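Local coordinates for NO-binding heme-dependent sensor protein (Shewanella oneidensis, PDB 4U9B), which senses nitric oxide through a bound heme b, as a member of the H-NOX family of gas sensor proteins, at residues K2-I5 / F6-E10; Q52-A55 / Q56-M60; D100-H103 / L104-K108. All blocks are in the same frame, centred on the assembly; numbering follows the deposited sequence.

How the contacts relate
All three contacts are local, each between neighbouring turns of one helix or at its end, and they come in series along one H-NOX chain: contact 1 opens helix 3-17, contact 2 closes helix 44-58, and contact 3 lies on helix 98-109. Contacts 1 and 3 both touch the heme, and their centres are about 18 Å apart. Contact 2 lies about 19 Å from contact 1 and about 33 Å from contact 3, centre to centre, with contacts 2 and 3 on opposite sides of the chain's centre. Helix 3-17 packs on helix 44-58 through Phe6 and Leu9 and meets the heme at its start. Contact 2 ends its helix away from the annotated sites.

Contact 1 of 3, residues K2-I5 / F6-E10; sequences KGII and FNVLE. With HEM (protoporphyrin IX containing Fe), chain B.
Lys2 meets Phe6, and Gly3 meets Asn7, in the opening turns of helix 3-17, the N-terminal helix of the H-NOX fold, which begins beside a propionate of the heme. The backbone bonds establish the helical register. Asn7 N donates to Gly3 O at 2.7 Å, and the same i to i+4 pattern continues with Val8 N to Ile4 O and Leu9 N to Ile5 O.

The polar link to the cofactor comes from the main chain. Lys2 N donates to HEM O1D at 2.8 Å with a nearly straight N-H...O angle of 167°. The lysine side chain runs past the same propionate, bringing Lys2 CG to 3.4 Å from HEM O2D. Lys2 NZ lies 5.9 Å from HEM O2D and is instead hydrogen-bonded to Ser41 OG and to the carbonyls of Ala39 and His111. The start of the helix, with its amide dipoles, would probably favour the negative charge of the carboxylate.

Apolar contacts diverge round the helix. Ile5 has CG1 anti to its carbonyl carbon (chi1 -55°), which sends this branch to the heme, where CD1 is 3.7 Å from HEM CAD. Ile4 and Val8 meet more loosely, through CG1 and CG2 respectively, and both also pack on helix 62-80.

The aromatic group turns back toward the chain start. With CG of Phe6 beside its own backbone N (chi1 -69°), the ring reaches the level of residues 2 and 3 and stacks with Tyr36. Gly3 CA lies near the ring plane, 4.0 Å from Phe6 CD2, and at the same edge Lys2 O approaches Phe6 CD2 to 3.5 Å.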
loop_
_atom_site.group_PDB
_atom_site.type_symbol
_atom_site.label_atom_id
_atom_site.label_comp_id
_atom_site.label_asym_id
_atom_site.label_seq_id
_atom_site.Cartn_x
_atom_site.Cartn_y
_atom_site.Cartn_z
ATOM N N LYS A 2 5.130 9.910 -1.440
ATOM C CA LYS A 2 6.417 9.858 -2.120
ATOM C C LYS A 2 6.257 9.374 -3.555
ATOM O O LYS A 2 5.351 8.602 -3.871
ATOM C CB LYS A 2 7.397 8.959 -1.359
ATOM C CG LYS A 2 7.934 9.573 -0.068
ATOM C CD LYS A 2 8.764 10.822 -0.344
ATOM C CE LYS A 2 9.313 11.443 0.926
ATOM N NZ LYS A 2 9.921 12.778 0.649
ATOM N N GLY A 3 7.147 9.846 -4.421
ATOM C CA GLY A 3 7.087 9.540 -5.838
ATOM C C GLY A 3 7.143 8.060 -6.152
ATOM O O GLY A 3 6.603 7.627 -7.166
ATOM N N ILE A 4 7.795 7.279 -5.293
ATOM C CA ILE A 4 7.906 5.842 -5.527
ATOM C C ILE A 4 6.517 5.220 -5.645
ATOM O O ILE A 4 6.292 4.337 -6.468
ATOM C CB ILE A 4 8.710 5.123 -4.410
ATOM C CG1 ILE A 4 8.687 3.609 -4.632
ATOM C CG2 ILE A 4 8.158 5.452 -3.029
ATOM C CD1 ILE A 4 9.783 2.858 -3.891
ATOM N N ILE A 5 5.580 5.705 -4.841
ATOM C CA ILE A 5 4.219 5.188 -4.880
ATOM C C ILE A 5 3.599 5.480 -6.242
ATOM O O ILE A 5 2.963 4.614 -6.842
ATOM C CB ILE A 5 3.349 5.799 -3.766
ATOM C CG1 ILE A 5 4.006 5.590 -2.394
ATOM C CG2 ILE A 5 1.945 5.203 -3.794
ATOM C CD1 ILE A 5 4.240 4.134 -2.016
ATOM N N PHE A 6 3.802 6.701 -6.730
ATOM C CA PHE A 6 3.339 7.083 -8.057
ATOM C C PHE A 6 4.044 6.281 -9.145
ATOM O O PHE A 6 3.436 5.931 -10.151
ATOM C CB PHE A 6 3.560 8.577 -8.299
ATOM C CG PHE A 6 2.685 9.463 -7.470
ATOM C CD1 PHE A 6 1.436 9.850 -7.929
ATOM C CD2 PHE A 6 3.108 9.915 -6.234
ATOM C CE1 PHE A 6 0.631 10.674 -7.170
ATOM C CE2 PHE A 6 2.306 10.734 -5.468
ATOM C CZ PHE A 6 1.064 11.114 -5.936
ATOM N N ASN A 7 5.327 5.999 -8.949
ATOM C CA ASN A 7 6.081 5.234 -9.937
ATOM C C ASN A 7 5.520 3.827 -10.093
ATOM O O ASN A 7 5.403 3.322 -11.209
ATOM C CB ASN A 7 7.565 5.158 -9.561
ATOM C CG ASN A 7 8.266 6.501 -9.654
ATOM O OD1 ASN A 7 7.830 7.404 -10.378
ATOM N ND2 ASN A 7 9.364 6.638 -8.922
ATOM N N VAL A 8 5.177 3.188 -8.978
ATOM C CA VAL A 8 4.615 1.847 -9.040
ATOM C C VAL A 8 3.208 1.914 -9.631
ATOM O O VAL A 8 2.802 1.023 -10.374
ATOM C CB VAL A 8 4.585 1.170 -7.653
ATOM C CG1 VAL A 8 3.976 -0.217 -7.751
ATOM C CG2 VAL A 8 5.993 1.074 -7.081
ATOM N N LEU A 9 2.470 2.976 -9.314
ATOM C CA LEU A 9 1.146 3.169 -9.895
ATOM C C LEU A 9 1.272 3.303 -11.407
ATOM O O LEU A 9 0.466 2.746 -12.150
ATOM C CB LEU A 9 0.451 4.400 -9.302
ATOM C CG LEU A 9 -0.968 4.683 -9.816
ATOM C CD1 LEU A 9 -1.920 3.564 -9.434
ATOM C CD2 LEU A 9 -1.486 6.013 -9.293
ATOM N N GLU A 10 2.292 4.029 -11.862
ATOM C CA GLU A 10 2.530 4.177 -13.294
ATOM C C GLU A 10 2.751 2.809 -13.933
ATOM O O GLU A 10 2.163 2.504 -14.971
ATOM C CB GLU A 10 3.736 5.082 -13.576
ATOM C CG GLU A 10 3.966 5.327 -15.076
ATOM C CD GLU A 10 5.205 6.147 -15.368
ATOM O OE1 GLU A 10 5.707 6.070 -16.510
ATOM O OE2 GLU A 10 5.673 6.872 -14.465
HETATM C CHA HEM B . 3.286 3.744 2.495
HETATM C CHB HEM B . 1.488 -0.212 4.627
HETATM C CHC HEM B . 5.422 -2.721 3.392
HETATM C CHD HEM B . 7.635 1.471 2.368
HETATM C C1A HEM B . 2.399 2.831 3.010
HETATM C C2A HEM B . 0.954 2.938 3.003
HETATM C C3A HEM B . 0.467 1.840 3.591
HETATM C C4A HEM B . 1.577 1.005 3.989
HETATM C CMA HEM B . -1.014 1.491 3.819
HETATM C CAA HEM B . 0.125 4.107 2.423
HETATM C CBA HEM B . 0.286 5.370 3.274
HETATM C CGA HEM B . -0.695 5.443 4.423
HETATM O O1A HEM B . -0.661 6.462 5.168
HETATM O O2A HEM B . -1.515 4.507 4.614
HETATM C C1B HEM B . 2.360 -1.256 4.436
HETATM C C2B HEM B . 2.102 -2.644 4.746
HETATM C C3B HEM B . 3.202 -3.347 4.416
HETATM C C4B HEM B . 4.167 -2.412 3.865
HETATM C CMB HEM B . 0.772 -3.116 5.377
HETATM C CAB HEM B . 3.488 -4.864 4.515
HETATM C CBB HEM B . 2.534 -5.795 4.612
HETATM C C1C HEM B . 6.378 -1.803 3.008
HETATM C C2C HEM B . 7.721 -2.116 2.575
HETATM C C3C HEM B . 8.360 -0.974 2.296
HETATM C C4C HEM B . 7.426 0.119 2.535
HETATM C CMC HEM B . 8.295 -3.545 2.473
HETATM C CAC HEM B . 9.826 -0.917 1.792
HETATM C CBC HEM B . 10.548 0.208 1.752
HETATM C C1D HEM B . 6.661 2.432 2.210
HETATM C C2D HEM B . 6.891 3.733 1.628
HETATM C C3D HEM B . 5.538 4.440 1.668
HETATM C C4D HEM B . 4.623 3.503 2.272
HETATM C CMD HEM B . 8.215 4.290 1.070
HETATM C CAD HEM B . 5.209 5.856 1.166
HETATM C CBD HEM B . 5.409 6.873 2.286
HETATM C CGD HEM B . 5.069 8.243 1.760
HETATM O O1D HEM B . 4.343 8.313 0.739
HETATM O O2D HEM B . 5.517 9.261 2.356
HETATM N NA HEM B . 2.746 1.633 3.613
HETATM N NB HEM B . 3.622 -1.148 3.898
HETATM N NC HEM B . 6.233 -0.428 2.972
HETATM N ND HEM B . 5.318 2.334 2.577
HETATM FE FE HEM B . 4.536 0.652 3.455
#

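Contact 2 of 3, residues Q52-A55 / Q56-M60; sequences QDVA and QRLNM
Asp53 and Arg57, one turn apart on helix 44-58, cross with their flat groups strongly inclined: the carboxylate and guanidinium planes make an angle of 66°. Arg57 NE carries the main bond of this salt bridge, at 2.6 Å from Asp53 OD1. That oxygen sits at the guanidinium edge, near its plane, whereas NE approaches from above the carboxylate, 50° out of its plane. The second bond, from Arg57 NH2 to Asp53 OD2, is weak at 3.4 Å, so the pair is gripped unequally. With CG anti to the backbone N (chi1 -164°), Asp53 holds its carboxylate where Arg57 NE can reach OD1. The arginine chain, extended from CG to NE, slants back toward the preceding turn to bring NE there, and Arg57 CG passes 3.2 Å from Asp53 O. Asp53 OD2 also meets Lys28 in a salt bridge and His29 through a hydrogen bond, tying the turn to helix 19-29. An alanine here would remove the carboxylate and is likely to let the Arg57 guanidinium turn more freely while leaving Lys28 and His29 without this shared acceptor.

The last turn of the helix closes in a Schellman motif. Asn59, with positive phi, is its C-prime residue: Met60 N reaches back to Ala55 O at 2.9 Å, and a weak bond of 3.1 Å joins Asn59 N to Gln56 O.

Val54 and Leu58 are turned quite differently from the charged pair. Their side chains lie side by side and point the same way, with Val54 CG1 touching Leu58 CD1 at 3.8 Å, and Val54 also packs on Leu25. Ala55 CB approaches Met60 O to 3.7 Å as the chain folds back, and the side chains of Ala55 and Met60 both touch Val65 of helix 62-80.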
loop_
_atom_site.group_PDB
_atom_site.type_symbol
_atom_site.label_atom_id
_atom_site.label_comp_id
_atom_site.label_asym_id
_atom_site.label_seq_id
_atom_site.Cartn_x
_atom_site.Cartn_y
_atom_site.Cartn_z
ATOM N N GLN A 52 -9.201 7.478 -8.345
ATOM C CA GLN A 52 -10.642 7.733 -8.407
ATOM C C GLN A 52 -11.141 7.689 -9.843
ATOM O O GLN A 52 -12.217 7.150 -10.122
ATOM C CB GLN A 52 -10.989 9.084 -7.776
ATOM C CG GLN A 52 -12.500 9.339 -7.651
ATOM C CD GLN A 52 -13.027 9.231 -6.226
ATOM O OE1 GLN A 52 -12.305 8.854 -5.302
ATOM N NE2 GLN A 52 -14.300 9.567 -6.047
ATOM N N ASP A 53 -10.355 8.267 -10.744
ATOM C CA ASP A 53 -10.685 8.293 -12.164
ATOM C C ASP A 53 -10.729 6.872 -12.723
ATOM O O ASP A 53 -11.694 6.482 -13.378
ATOM C CB ASP A 53 -9.657 9.139 -12.919
ATOM C CG ASP A 53 -10.128 9.545 -14.296
ATOM O OD1 ASP A 53 -10.957 8.828 -14.891
ATOM O OD2 ASP A 53 -9.660 10.595 -14.780
ATOM N N VAL A 54 -9.683 6.101 -12.441
ATOM C CA VAL A 54 -9.609 4.711 -12.878
ATOM C C VAL A 54 -10.817 3.925 -12.380
ATOM O O VAL A 54 -11.454 3.202 -13.146
ATOM C CB VAL A 54 -8.312 4.032 -12.378
ATOM C CG1 VAL A 54 -8.320 2.535 -12.681
ATOM C CG2 VAL A 54 -7.090 4.690 -13.002
ATOM N N ALA A 55 -11.129 4.070 -11.098
ATOM C CA ALA A 55 -12.232 3.329 -10.499
ATOM C C ALA A 55 -13.559 3.676 -11.170
ATOM O O ALA A 55 -14.350 2.785 -11.478
ATOM C CB ALA A 55 -12.309 3.601 -9.009
ATOM N N GLN A 56 -13.800 4.963 -11.404
ATOM C CA GLN A 56 -15.057 5.387 -12.008
ATOM C C GLN A 56 -15.148 4.920 -13.458
ATOM O O GLN A 56 -16.237 4.622 -13.951
ATOM C CB GLN A 56 -15.221 6.908 -11.932
ATOM C CG GLN A 56 -16.526 7.395 -12.563
ATOM C CD GLN A 56 -16.929 8.795 -12.133
ATOM O OE1 GLN A 56 -16.530 9.277 -11.074
ATOM N NE2 GLN A 56 -17.736 9.452 -12.960
ATOM N N ARG A 57 -14.008 4.853 -14.138
ATOM C CA ARG A 57 -13.971 4.369 -15.515
ATOM C C ARG A 57 -14.382 2.905 -15.578
ATOM O O ARG A 57 -15.078 2.480 -16.502
ATOM C CB ARG A 57 -12.575 4.543 -16.117
ATOM C CG ARG A 57 -12.240 5.978 -16.491
ATOM C CD ARG A 57 -10.827 6.105 -17.038
ATOM N NE ARG A 57 -10.398 7.502 -17.083
ATOM C CZ ARG A 57 -9.512 7.997 -17.944
ATOM N NH1 ARG A 57 -8.949 7.216 -18.858
ATOM N NH2 ARG A 57 -9.194 9.282 -17.894
ATOM N N LEU A 58 -13.939 2.141 -14.585
ATOM C CA LEU A 58 -14.251 0.720 -14.499
ATOM C C LEU A 58 -15.560 0.477 -13.749
ATOM O O LEU A 58 -16.011 -0.661 -13.629
ATOM C CB LEU A 58 -13.104 -0.024 -13.815
ATOM C CG LEU A 58 -11.756 0.092 -14.533
ATOM C CD1 LEU A 58 -10.618 -0.373 -13.643
ATOM C CD2 LEU A 58 -11.777 -0.700 -15.826
ATOM N N ASN A 59 -16.163 1.553 -13.247
ATOM C CA ASN A 59 -17.423 1.473 -12.512
ATOM C C ASN A 59 -17.300 0.579 -11.279
ATOM O O ASN A 59 -18.244 -0.124 -10.910
ATOM C CB ASN A 59 -18.541 0.960 -13.425
ATOM C CG ASN A 59 -19.919 1.443 -12.999
ATOM O OD1 ASN A 59 -20.067 2.521 -12.418
ATOM N ND2 ASN A 59 -20.936 0.645 -13.291
ATOM N N MET A 60 -16.125 0.616 -10.654
ATOM C CA MET A 60 -15.843 -0.165 -9.451
ATOM C C MET A 60 -15.781 0.707 -8.208
ATOM O O MET A 60 -15.551 1.915 -8.306
ATOM C CB MET A 60 -14.507 -0.891 -9.571
ATOM C CG MET A 60 -14.423 -1.948 -10.638
ATOM S SD MET A 60 -12.715 -2.487 -10.830
ATOM C CE MET A 60 -12.286 -2.953 -9.149
#

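Contact 3 of 3, residues D100-H103 / L104-K108. With HEM (protoporphyrin IX containing Fe), chain B.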
loop_
_atom_site.group_PDB
_atom_site.type_symbol
_atom_site.label_atom_id
_atom_site.label_comp_id
_atom_site.label_asym_id
_atom_site.label_seq_id
_atom_site.Cartn_x
_atom_site.Cartn_y
_atom_site.Cartn_z
ATOM N N ASP A 100 8.451 -1.587 13.619
ATOM C CA ASP A 100 9.832 -1.368 14.029
ATOM C C ASP A 100 10.759 -1.211 12.832
ATOM O O ASP A 100 11.353 -0.152 12.618
ATOM C CB ASP A 100 10.325 -2.529 14.899
ATOM C CG ASP A 100 9.601 -2.619 16.227
ATOM O OD1 ASP A 100 8.988 -1.613 16.643
ATOM O OD2 ASP A 100 9.656 -3.697 16.859
ATOM N N VAL A 101 10.863 -2.278 12.049
ATOM C CA VAL A 101 11.882 -2.386 11.015
ATOM C C VAL A 101 11.562 -1.558 9.771
ATOM O O VAL A 101 12.376 -0.738 9.356
ATOM C CB VAL A 101 12.086 -3.861 10.617
ATOM C CG1 VAL A 101 13.175 -4.002 9.565
ATOM C CG2 VAL A 101 12.438 -4.681 11.847
ATOM N N ILE A 102 10.389 -1.767 9.175
ATOM C CA ILE A 102 10.030 -1.052 7.951
ATOM C C ILE A 102 10.020 0.454 8.188
ATOM O O ILE A 102 10.612 1.210 7.416
ATOM C CB ILE A 102 8.648 -1.478 7.412
ATOM C CG1 ILE A 102 8.609 -2.984 7.124
ATOM C CG2 ILE A 102 8.292 -0.680 6.150
ATOM C CD1 ILE A 102 9.414 -3.421 5.931
ATOM N N HIS A 103 9.346 0.884 9.252
ATOM C CA HIS A 103 9.240 2.304 9.587
ATOM C C HIS A 103 10.625 2.938 9.673
ATOM O O HIS A 103 10.864 4.012 9.117
ATOM C CB HIS A 103 8.490 2.481 10.911
ATOM C CG HIS A 103 8.040 3.887 11.175
ATOM N ND1 HIS A 103 6.806 4.357 10.786
ATOM C CD2 HIS A 103 8.657 4.918 11.802
ATOM C CE1 HIS A 103 6.681 5.621 11.155
ATOM N NE2 HIS A 103 7.789 5.984 11.771
ATOM N N LEU A 104 11.539 2.255 10.358
ATOM C CA LEU A 104 12.903 2.741 10.517
ATOM C C LEU A 104 13.622 2.872 9.184
ATOM O O LEU A 104 14.200 3.917 8.882
ATOM C CB LEU A 104 13.707 1.807 11.427
ATOM C CG LEU A 104 15.174 2.209 11.600
ATOM C CD1 LEU A 104 15.275 3.472 12.431
ATOM C CD2 LEU A 104 15.983 1.095 12.213
ATOM N N GLU A 105 13.608 1.800 8.399
ATOM C CA GLU A 105 14.366 1.772 7.154
ATOM C C GLU A 105 13.824 2.782 6.147
ATOM O O GLU A 105 14.585 3.347 5.364
ATOM C CB GLU A 105 14.358 0.363 6.551
ATOM C CG GLU A 105 14.996 -0.711 7.437
ATOM C CD GLU A 105 16.432 -0.395 7.831
ATOM O OE1 GLU A 105 17.118 0.326 7.079
ATOM O OE2 GLU A 105 16.871 -0.872 8.898
ATOM N N VAL A 106 12.515 3.016 6.164
ATOM C CA VAL A 106 11.929 4.017 5.275
ATOM C C VAL A 106 12.371 5.414 5.693
ATOM O O VAL A 106 12.656 6.254 4.847
ATOM C CB VAL A 106 10.386 3.947 5.260
ATOM C CG1 VAL A 106 9.786 5.144 4.511
ATOM C CG2 VAL A 106 9.925 2.646 4.617
ATOM N N ASN A 107 12.425 5.667 6.996
ATOM C CA ASN A 107 12.835 6.980 7.484
ATOM C C ASN A 107 14.327 7.222 7.288
ATOM O O ASN A 107 14.781 8.370 7.250
ATOM C CB ASN A 107 12.462 7.141 8.957
ATOM C CG ASN A 107 11.057 7.685 9.139
ATOM O OD1 ASN A 107 10.826 8.887 9.018
ATOM N ND2 ASN A 107 10.110 6.800 9.422
ATOM N N LYS A 108 15.086 6.139 7.160
ATOM C CA LYS A 108 16.506 6.239 6.845
ATOM C C LYS A 108 16.712 6.549 5.365
ATOM O O LYS A 108 17.646 7.262 4.996
ATOM C CB LYS A 108 17.233 4.942 7.216
ATOM C CG LYS A 108 17.519 4.794 8.703
ATOM C CD LYS A 108 17.835 3.349 9.098
ATOM C CE LYS A 108 18.982 2.758 8.293
ATOM N NZ LYS A 108 19.247 1.341 8.669
HETATM C CHA HEM B . 3.286 3.744 2.495
HETATM C CHB HEM B . 1.488 -0.212 4.627
HETATM C CHC HEM B . 5.422 -2.721 3.392
HETATM C CHD HEM B . 7.635 1.471 2.368
HETATM C C1A HEM B . 2.399 2.831 3.010
HETATM C C2A HEM B . 0.954 2.938 3.003
HETATM C C3A HEM B . 0.467 1.840 3.591
HETATM C C4A HEM B . 1.577 1.005 3.989
HETATM C CMA HEM B . -1.014 1.491 3.819
HETATM C CAA HEM B . 0.125 4.107 2.423
HETATM C CBA HEM B . 0.286 5.370 3.274
HETATM C CGA HEM B . -0.695 5.443 4.423
HETATM O O1A HEM B . -0.661 6.462 5.168
HETATM O O2A HEM B . -1.515 4.507 4.614
HETATM C C1B HEM B . 2.360 -1.256 4.436
HETATM C C2B HEM B . 2.102 -2.644 4.746
HETATM C C3B HEM B . 3.202 -3.347 4.416
HETATM C C4B HEM B . 4.167 -2.412 3.865
HETATM C CMB HEM B . 0.772 -3.116 5.377
HETATM C CAB HEM B . 3.488 -4.864 4.515
HETATM C CBB HEM B . 2.534 -5.795 4.612
HETATM C C1C HEM B . 6.378 -1.803 3.008
HETATM C C2C HEM B . 7.721 -2.116 2.575
HETATM C C3C HEM B . 8.360 -0.974 2.296
HETATM C C4C HEM B . 7.426 0.119 2.535
HETATM C CMC HEM B . 8.295 -3.545 2.473
HETATM C CAC HEM B . 9.826 -0.917 1.792
HETATM C CBC HEM B . 10.548 0.208 1.752
HETATM C C1D HEM B . 6.661 2.432 2.210
HETATM C C2D HEM B . 6.891 3.733 1.628
HETATM C C3D HEM B . 5.538 4.440 1.668
HETATM C C4D HEM B . 4.623 3.503 2.272
HETATM C CMD HEM B . 8.215 4.290 1.070
HETATM C CAD HEM B . 5.209 5.856 1.166
HETATM C CBD HEM B . 5.409 6.873 2.286
HETATM C CGD HEM B . 5.069 8.243 1.760
HETATM O O1D HEM B . 4.343 8.313 0.739
HETATM O O2D HEM B . 5.517 9.261 2.356
HETATM N NA HEM B . 2.746 1.633 3.613
HETATM N NB HEM B . 3.622 -1.148 3.898
HETATM N NC HEM B . 6.233 -0.428 2.972
HETATM N ND HEM B . 5.318 2.334 2.577
HETATM FE FE HEM B . 4.536 0.652 3.455
#
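Ile102 and Val106 form the close-packed side of helix 98-109, the H-NOX helix that carries His103, the axial heme ligand when the iron-histidine bond is intact. Their CG2 methyls meet at 4.0 Å, and both residues bear on the cofactor: Val106 CG2 is 3.4 Å from HEM CHD, and Ile102 CD1 is 3.6 Å from HEM CMC. CG1 of Ile102, beside its backbone N (chi1 -58°), carries CD1 over the methyl-bearing edge of pyrrole C, while Ile102 CG2 lies over the porphyrin face, 3.8 Å from HEM NC. The side chain also touches the bound nitric oxide. Val106 N donates to Ile102 O, fixing the spacing of the two.

The solvent side is looser. At the wider pi-type turn of residues 100-102, Leu104 N bonds weakly to Asp100 O, at 3.3 Å. Lys108 NZ bonds to Glu105 OE1 at 2.8 Å, on its syn side, while Glu105 OE2 forms a salt bridge with Lys87.

His103 is on this exposed side: His103 NE2 lies 10.4 Å from HEM FE, direct evidence that the iron-histidine bond is broken in the nitric oxide complex. Asn107 crosses the imidazole at 42° between ring and amide planes, with ND2 over one face, offset toward the rim. Asn107 ND2 is held by His103 O at 2.9 Å. This carbonyl's two donors, Asn107 N and Asn107 ND2, reach His103 O from opposite faces of its plane.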